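Local coordinates for uricase (Arthrobacter globiformis, PDB 2YZC), which catalyses the oxidation of uric acid by oxygen to 5-hydroxyisourate, a step on the way to allantoin, at residues A[71-76]-A[90-95]; A[25-30]-A[80-85]. All coordinates share one frame; numbering follows the deposited sequence.

How the interactions relate
Both contacts belong to one corner of the fold, built from strand 13-31, helix 67-78, helix 85-99 and the loop joining the two helices. Interaction 1 pairs the helices. Interaction 2 sets the loop between them against the strand. Their centres lie 11 Å apart. Two polar links join them: a probable hydrogen bond from Y75 OH to R26 O at 2.7 Å, and a salt bridge from R91 NH1 to D80 OD2 at 2.8 Å. The active site is close to interaction 1. The side chain of V74 is about 7 Å from that of K22, assigned to the charge relay of the active site, and the side chain of T73 is about 11 Å from a bound allantoate.

Interaction 1 of 2, residues A[71-76]-A[90-95]; sequences KNTVYA and LRLGKH
T73 OG1 is held by two partners, T69 O and a water. It donates to the backbone O of T69, one turn earlier in its own helix. It also accepts a hydrogen bond from the water, which lies 2.9 Å from T73 OG1. The same water lies 2.8 Å from H95 NE2, at the edge of the imidazole and in its plane. One water thus bridges the helices and is likely to steady the H95 ring. No direct hydrogen bond joins the two segments.

The T73 and H95 side chains reach toward each other from the two helices. At T73 the torsion (chi1 -54°) divides the work: OG1 sits beside the backbone N, within range of T69 O, and CG2 is sent toward helix 85-99. This methyl meets the ring obliquely, with T73 CG2 3.7 Å from H95 CD2. Ring and hydroxyl therefore share a water while ring and methyl pack directly.

L92 fills the middle of the contact with both branches. Its CD2 lies against the same threonine methyl, 4.0 Å from T73 CG2, and also 4.1 Å from V74 CA. Its CD1 takes the V74 side chain, 4.1 Å from V74 CG2. This packing is apolar and buried. V74 and L92 have the nearest CA atoms across the segments, 7.2 Å apart.

Y171 of the third subunit packs on T73 and A76, and F260 of the second subunit packs on N72. The local helix axes approach to 10.7 Å, at 134° between their N-to-C directions, about midway between perpendicular and antiparallel. F77 adds to the H95 side, meeting that ring edge-to-face. Around this helix pair, L90 and K94 reach strand 143-157, and K71 and Y75 pack on strand 13-31.

Interaction 2 of 2, residues A[25-30]-A[80-85]; sequences VRLVKV and DGFATT
The F82 ring reaches K29 because its CG stands between the backbone N and the carbonyl carbon (chi1 44°), which carries the ring end toward the strand. K29 starts extended, then bends at chi2 (61°) and again at chi4. The lysine and phenylalanine side chains run alongside each other, pointing opposite ways. K29 CB lies 4.0 Å from F82 CE1 and meets the ring obliquely. L27, two residues earlier on the strand, adds a second oblique touch, with its CD2 4.3 Å from F82 CZ. Further along the lysine, K29 CE comes 4.3 Å from G81 CA. G81 has positive phi just after the helix; a CB there would press on the carbonyl O of D80.

The bends return the lysine amine to its own strand. K29 NZ donates to V30 O at 2.8 Å, from above the carbonyl plane. It also forms a salt bridge with E267 of the second subunit. With an alanine in place of K29, E267 of the second subunit would probably lose its lysine partner, G81 its neighbouring methylene and the F82 ring part of its cover.

F88 meets F82 as well, and A78 packs on L27. K29 is used at both ends: its methylenes pack on F82 and G81, and its charged end pairs across the interface where the sheet runs on into the second subunit.

Interaction 1 of 2, residues A[71-76]-A[90-95]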
loop_
_atom_site.group_PDB
_atom_site.type_symbol
_atom_site.label_atom_id
_atom_site.label_comp_id
_atom_site.label_asym_id
_atom_site.label_seq_id
_atom_site.Cartn_x
_atom_site.Cartn_y
_atom_site.Cartn_z
ATOM N N LYS A 71 9.017 22.574 9.323
ATOM C CA LYS A 71 9.147 21.311 10.042
ATOM C C LYS A 71 9.721 21.542 11.440
ATOM O O LYS A 71 9.231 20.981 12.418
ATOM C CB LYS A 71 10.061 20.353 9.273
ATOM C CG LYS A 71 10.352 19.063 10.026
ATOM C CD LYS A 71 11.547 18.325 9.439
ATOM C CE LYS A 71 12.837 19.115 9.643
ATOM N NZ LYS A 71 14.028 18.355 9.168
ATOM N N ASN A 72 10.771 22.355 11.533
ATOM C CA ASN A 72 11.386 22.643 12.829
ATOM C C ASN A 72 10.390 23.295 13.783
ATOM O O ASN A 72 10.382 23.009 14.981
ATOM C CB ASN A 72 12.591 23.580 12.674
ATOM C CG ASN A 72 13.763 22.924 11.978
ATOM O OD1 ASN A 72 13.899 21.700 11.984
ATOM N ND2 ASN A 72 14.633 23.737 11.394
ATOM N N THR A 73 9.556 24.178 13.245
ATOM C CA THR A 73 8.572 24.886 14.055
ATOM C C THR A 73 7.572 23.924 14.685
ATOM O O THR A 73 7.156 24.114 15.827
ATOM C CB THR A 73 7.839 25.947 13.214
ATOM O OG1 THR A 73 8.806 26.811 12.598
ATOM C CG2 THR A 73 6.923 26.781 14.092
ATOM N N VAL A 74 7.193 22.886 13.941
ATOM C CA VAL A 74 6.264 21.878 14.454
ATOM C C VAL A 74 6.853 21.200 15.696
ATOM O O VAL A 74 6.183 21.062 16.721
ATOM C CB VAL A 74 5.973 20.799 13.387
ATOM C CG1 VAL A 74 5.179 19.648 13.998
ATOM C CG2 VAL A 74 5.198 21.419 12.231
ATOM N N TYR A 75 8.107 20.774 15.608
ATOM C CA TYR A 75 8.742 20.114 16.745
ATOM C C TYR A 75 8.974 21.083 17.910
ATOM O O TYR A 75 8.772 20.727 19.069
ATOM C CB TYR A 75 10.060 19.463 16.309
ATOM C CG TYR A 75 9.858 18.239 15.436
ATOM C CD1 TYR A 75 9.162 17.131 15.918
ATOM C CD2 TYR A 75 10.334 18.199 14.123
ATOM C CE1 TYR A 75 8.938 16.012 15.119
ATOM C CE2 TYR A 75 10.116 17.077 13.307
ATOM C CZ TYR A 75 9.417 15.994 13.815
ATOM O OH TYR A 75 9.187 14.893 13.029
ATOM N N ALA A 76 9.390 22.308 17.604
ATOM C CA ALA A 76 9.629 23.302 18.648
ATOM C C ALA A 76 8.334 23.582 19.405
ATOM O O ALA A 76 8.334 23.672 20.633
ATOM C CB ALA A 76 10.172 24.599 18.041
ATOM N N LEU A 90 -3.884 25.272 15.468
ATOM C CA LEU A 90 -4.222 26.689 15.606
ATOM C C LEU A 90 -2.992 27.508 15.992
ATOM O O LEU A 90 -2.788 28.621 15.495
ATOM C CB LEU A 90 -5.332 26.867 16.649
ATOM C CG LEU A 90 -6.746 26.499 16.174
ATOM C CD1 LEU A 90 -7.697 26.372 17.358
ATOM C CD2 LEU A 90 -7.238 27.571 15.208
ATOM N N ARG A 91 -2.162 26.955 16.866
ATOM C CA ARG A 91 -0.962 27.665 17.268
ATOM C C ARG A 91 -0.032 27.837 16.068
ATOM O O ARG A 91 0.500 28.924 15.833
ATOM C CB ARG A 91 -0.235 26.917 18.385
ATOM C CG ARG A 91 0.966 27.693 18.898
ATOM C CD ARG A 91 1.759 26.952 19.953
ATOM N NE ARG A 91 2.927 27.744 20.333
ATOM C CZ ARG A 91 3.913 27.316 21.112
ATOM N NH1 ARG A 91 3.888 26.088 21.607
ATOM N NH2 ARG A 91 4.928 28.123 21.393
ATOM N N LEU A 92 0.156 26.761 15.307
ATOM C CA LEU A 92 1.018 26.799 14.129
ATOM C C LEU A 92 0.512 27.803 13.098
ATOM O O LEU A 92 1.273 28.632 12.598
ATOM C CB LEU A 92 1.100 25.408 13.484
ATOM C CG LEU A 92 1.983 24.378 14.193
ATOM C CD1 LEU A 92 1.703 22.973 13.664
ATOM C CD2 LEU A 92 3.445 24.761 13.988
ATOM N N GLY A 93 -0.775 27.717 12.781
ATOM C CA GLY A 93 -1.360 28.615 11.804
ATOM C C GLY A 93 -1.212 30.079 12.163
ATOM O O GLY A 93 -0.834 30.895 11.321
ATOM N N LYS A 94 -1.517 30.422 13.409
ATOM C CA LYS A 94 -1.408 31.808 13.848
ATOM C C LYS A 94 0.041 32.276 13.790
ATOM O O LYS A 94 0.315 33.420 13.431
ATOM C CB LYS A 94 -1.942 31.964 15.271
ATOM C CG LYS A 94 -3.420 31.649 15.421
ATOM C CD LYS A 94 -3.843 31.770 16.879
ATOM C CE LYS A 94 -5.267 31.297 17.090
ATOM N NZ LYS A 94 -5.639 31.307 18.537
ATOM N N HIS A 95 0.963 31.384 14.138
ATOM C CA HIS A 95 2.386 31.709 14.125
ATOM C C HIS A 95 2.870 32.165 12.754
ATOM O O HIS A 95 3.476 33.230 12.621
ATOM C CB HIS A 95 3.221 30.499 14.546
ATOM C CG HIS A 95 4.676 30.645 14.232
ATOM N ND1 HIS A 95 5.499 31.523 14.905
ATOM C CD2 HIS A 95 5.445 30.063 13.281
ATOM C CE1 HIS A 95 6.712 31.477 14.380
ATOM N NE2 HIS A 95 6.705 30.600 13.394
HETATM O O HOH W 1 8.862 29.590 11.897
#

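Interaction 2 of 2, residues A[25-30]-A[80-85]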
loop_
_atom_site.group_PDB
_atom_site.type_symbol
_atom_site.label_atom_id
_atom_site.label_comp_id
_atom_site.label_asym_id
_atom_site.label_seq_id
_atom_site.Cartn_x
_atom_site.Cartn_y
_atom_site.Cartn_z
ATOM N N VAL A 25 4.933 15.378 8.639
ATOM C CA VAL A 25 5.957 15.482 9.676
ATOM C C VAL A 25 5.434 14.580 10.796
ATOM O O VAL A 25 4.432 14.897 11.439
ATOM C CB VAL A 25 6.086 16.934 10.187
ATOM C CG1 VAL A 25 7.052 16.996 11.376
ATOM C CG2 VAL A 25 6.583 17.830 9.059
ATOM N N ARG A 26 6.092 13.445 11.007
ATOM C CA ARG A 26 5.658 12.503 12.035
ATOM C C ARG A 26 6.173 12.906 13.405
ATOM O O ARG A 26 7.382 12.974 13.647
ATOM C CB ARG A 26 6.114 11.089 11.671
ATOM C CG ARG A 26 5.354 10.511 10.481
ATOM C CD ARG A 26 3.953 10.044 10.877
ATOM N NE ARG A 26 3.999 8.847 11.718
ATOM C CZ ARG A 26 3.792 8.830 13.033
ATOM N NH1 ARG A 26 3.864 7.684 13.699
ATOM N NH2 ARG A 26 3.506 9.948 13.684
ATOM N N LEU A 27 5.231 13.170 14.302
ATOM C CA LEU A 27 5.552 13.608 15.648
ATOM C C LEU A 27 4.949 12.744 16.739
ATOM O O LEU A 27 3.788 12.359 16.671
ATOM C CB LEU A 27 5.056 15.048 15.852
ATOM C CG LEU A 27 4.835 15.503 17.305
ATOM C CD1 LEU A 27 6.182 15.798 17.976
ATOM C CD2 LEU A 27 3.960 16.748 17.317
ATOM N N VAL A 28 5.757 12.444 17.747
ATOM C CA VAL A 28 5.273 11.706 18.897
ATOM C C VAL A 28 5.656 12.562 20.092
ATOM O O VAL A 28 6.834 12.859 20.298
ATOM C CB VAL A 28 5.909 10.305 19.012
ATOM C CG1 VAL A 28 5.592 9.699 20.378
ATOM C CG2 VAL A 28 5.347 9.399 17.930
ATOM N N LYS A 29 4.650 12.997 20.845
ATOM C CA LYS A 29 4.874 13.816 22.030
ATOM C C LYS A 29 4.563 12.987 23.269
ATOM O O LYS A 29 3.436 12.518 23.452
ATOM C CB LYS A 29 3.974 15.054 22.018
ATOM C CG LYS A 29 4.065 15.907 23.289
ATOM C CD LYS A 29 5.473 16.442 23.497
ATOM C CE LYS A 29 5.572 17.341 24.726
ATOM N NZ LYS A 29 5.383 16.597 26.001
ATOM N N VAL A 30 5.571 12.792 24.108
ATOM C CA VAL A 30 5.377 12.031 25.330
ATOM C C VAL A 30 5.234 12.995 26.499
ATOM O O VAL A 30 6.032 13.920 26.651
ATOM C CB VAL A 30 6.576 11.095 25.626
ATOM C CG1 VAL A 30 6.332 10.348 26.933
ATOM C CG2 VAL A 30 6.771 10.110 24.484
ATOM N N ASP A 80 6.188 22.467 24.023
ATOM C CA ASP A 80 5.351 23.121 25.032
ATOM C C ASP A 80 4.095 22.320 25.349
ATOM O O ASP A 80 3.372 22.633 26.294
ATOM C CB ASP A 80 4.937 24.517 24.562
ATOM C CG ASP A 80 6.122 25.408 24.283
ATOM O OD1 ASP A 80 7.002 25.509 25.162
ATOM O OD2 ASP A 80 6.173 26.006 23.187
ATOM N N GLY A 81 3.832 21.292 24.551
ATOM C CA GLY A 81 2.649 20.486 24.773
ATOM C C GLY A 81 1.417 21.133 24.165
ATOM O O GLY A 81 1.397 22.330 23.893
ATOM N N PHE A 82 0.383 20.334 23.951
ATOM C CA PHE A 82 -0.854 20.827 23.370
ATOM C C PHE A 82 -2.015 19.981 23.870
ATOM O O PHE A 82 -1.901 18.760 23.979
ATOM C CB PHE A 82 -0.784 20.787 21.838
ATOM C CG PHE A 82 -0.200 19.515 21.285
ATOM C CD1 PHE A 82 1.179 19.327 21.247
ATOM C CD2 PHE A 82 -1.030 18.508 20.794
ATOM C CE1 PHE A 82 1.730 18.152 20.724
ATOM C CE2 PHE A 82 -0.493 17.331 20.270
ATOM C CZ PHE A 82 0.892 17.152 20.234
ATOM N N ALA A 83 -3.129 20.642 24.173
ATOM C CA ALA A 83 -4.317 19.975 24.694
ATOM C C ALA A 83 -4.967 19.045 23.679
ATOM O O ALA A 83 -5.328 17.915 24.003
ATOM C CB ALA A 83 -5.329 21.017 25.167
ATOM N N THR A 84 -5.116 19.528 22.452
ATOM C CA THR A 84 -5.730 18.737 21.395
ATOM C C THR A 84 -4.994 18.992 20.091
ATOM O O THR A 84 -4.198 19.924 19.987
ATOM C CB THR A 84 -7.209 19.129 21.176
ATOM O OG1 THR A 84 -7.272 20.504 20.783
ATOM C CG2 THR A 84 -8.025 18.932 22.457
ATOM N N THR A 85 -5.272 18.156 19.099
ATOM C CA THR A 85 -4.657 18.287 17.789
ATOM C C THR A 85 -5.089 19.602 17.139
ATOM O O THR A 85 -4.271 20.315 16.554
ATOM C CB THR A 85 -5.060 17.105 16.891
ATOM O OG1 THR A 85 -4.585 15.888 17.478
ATOM C CG2 THR A 85 -4.477 17.259 15.496
#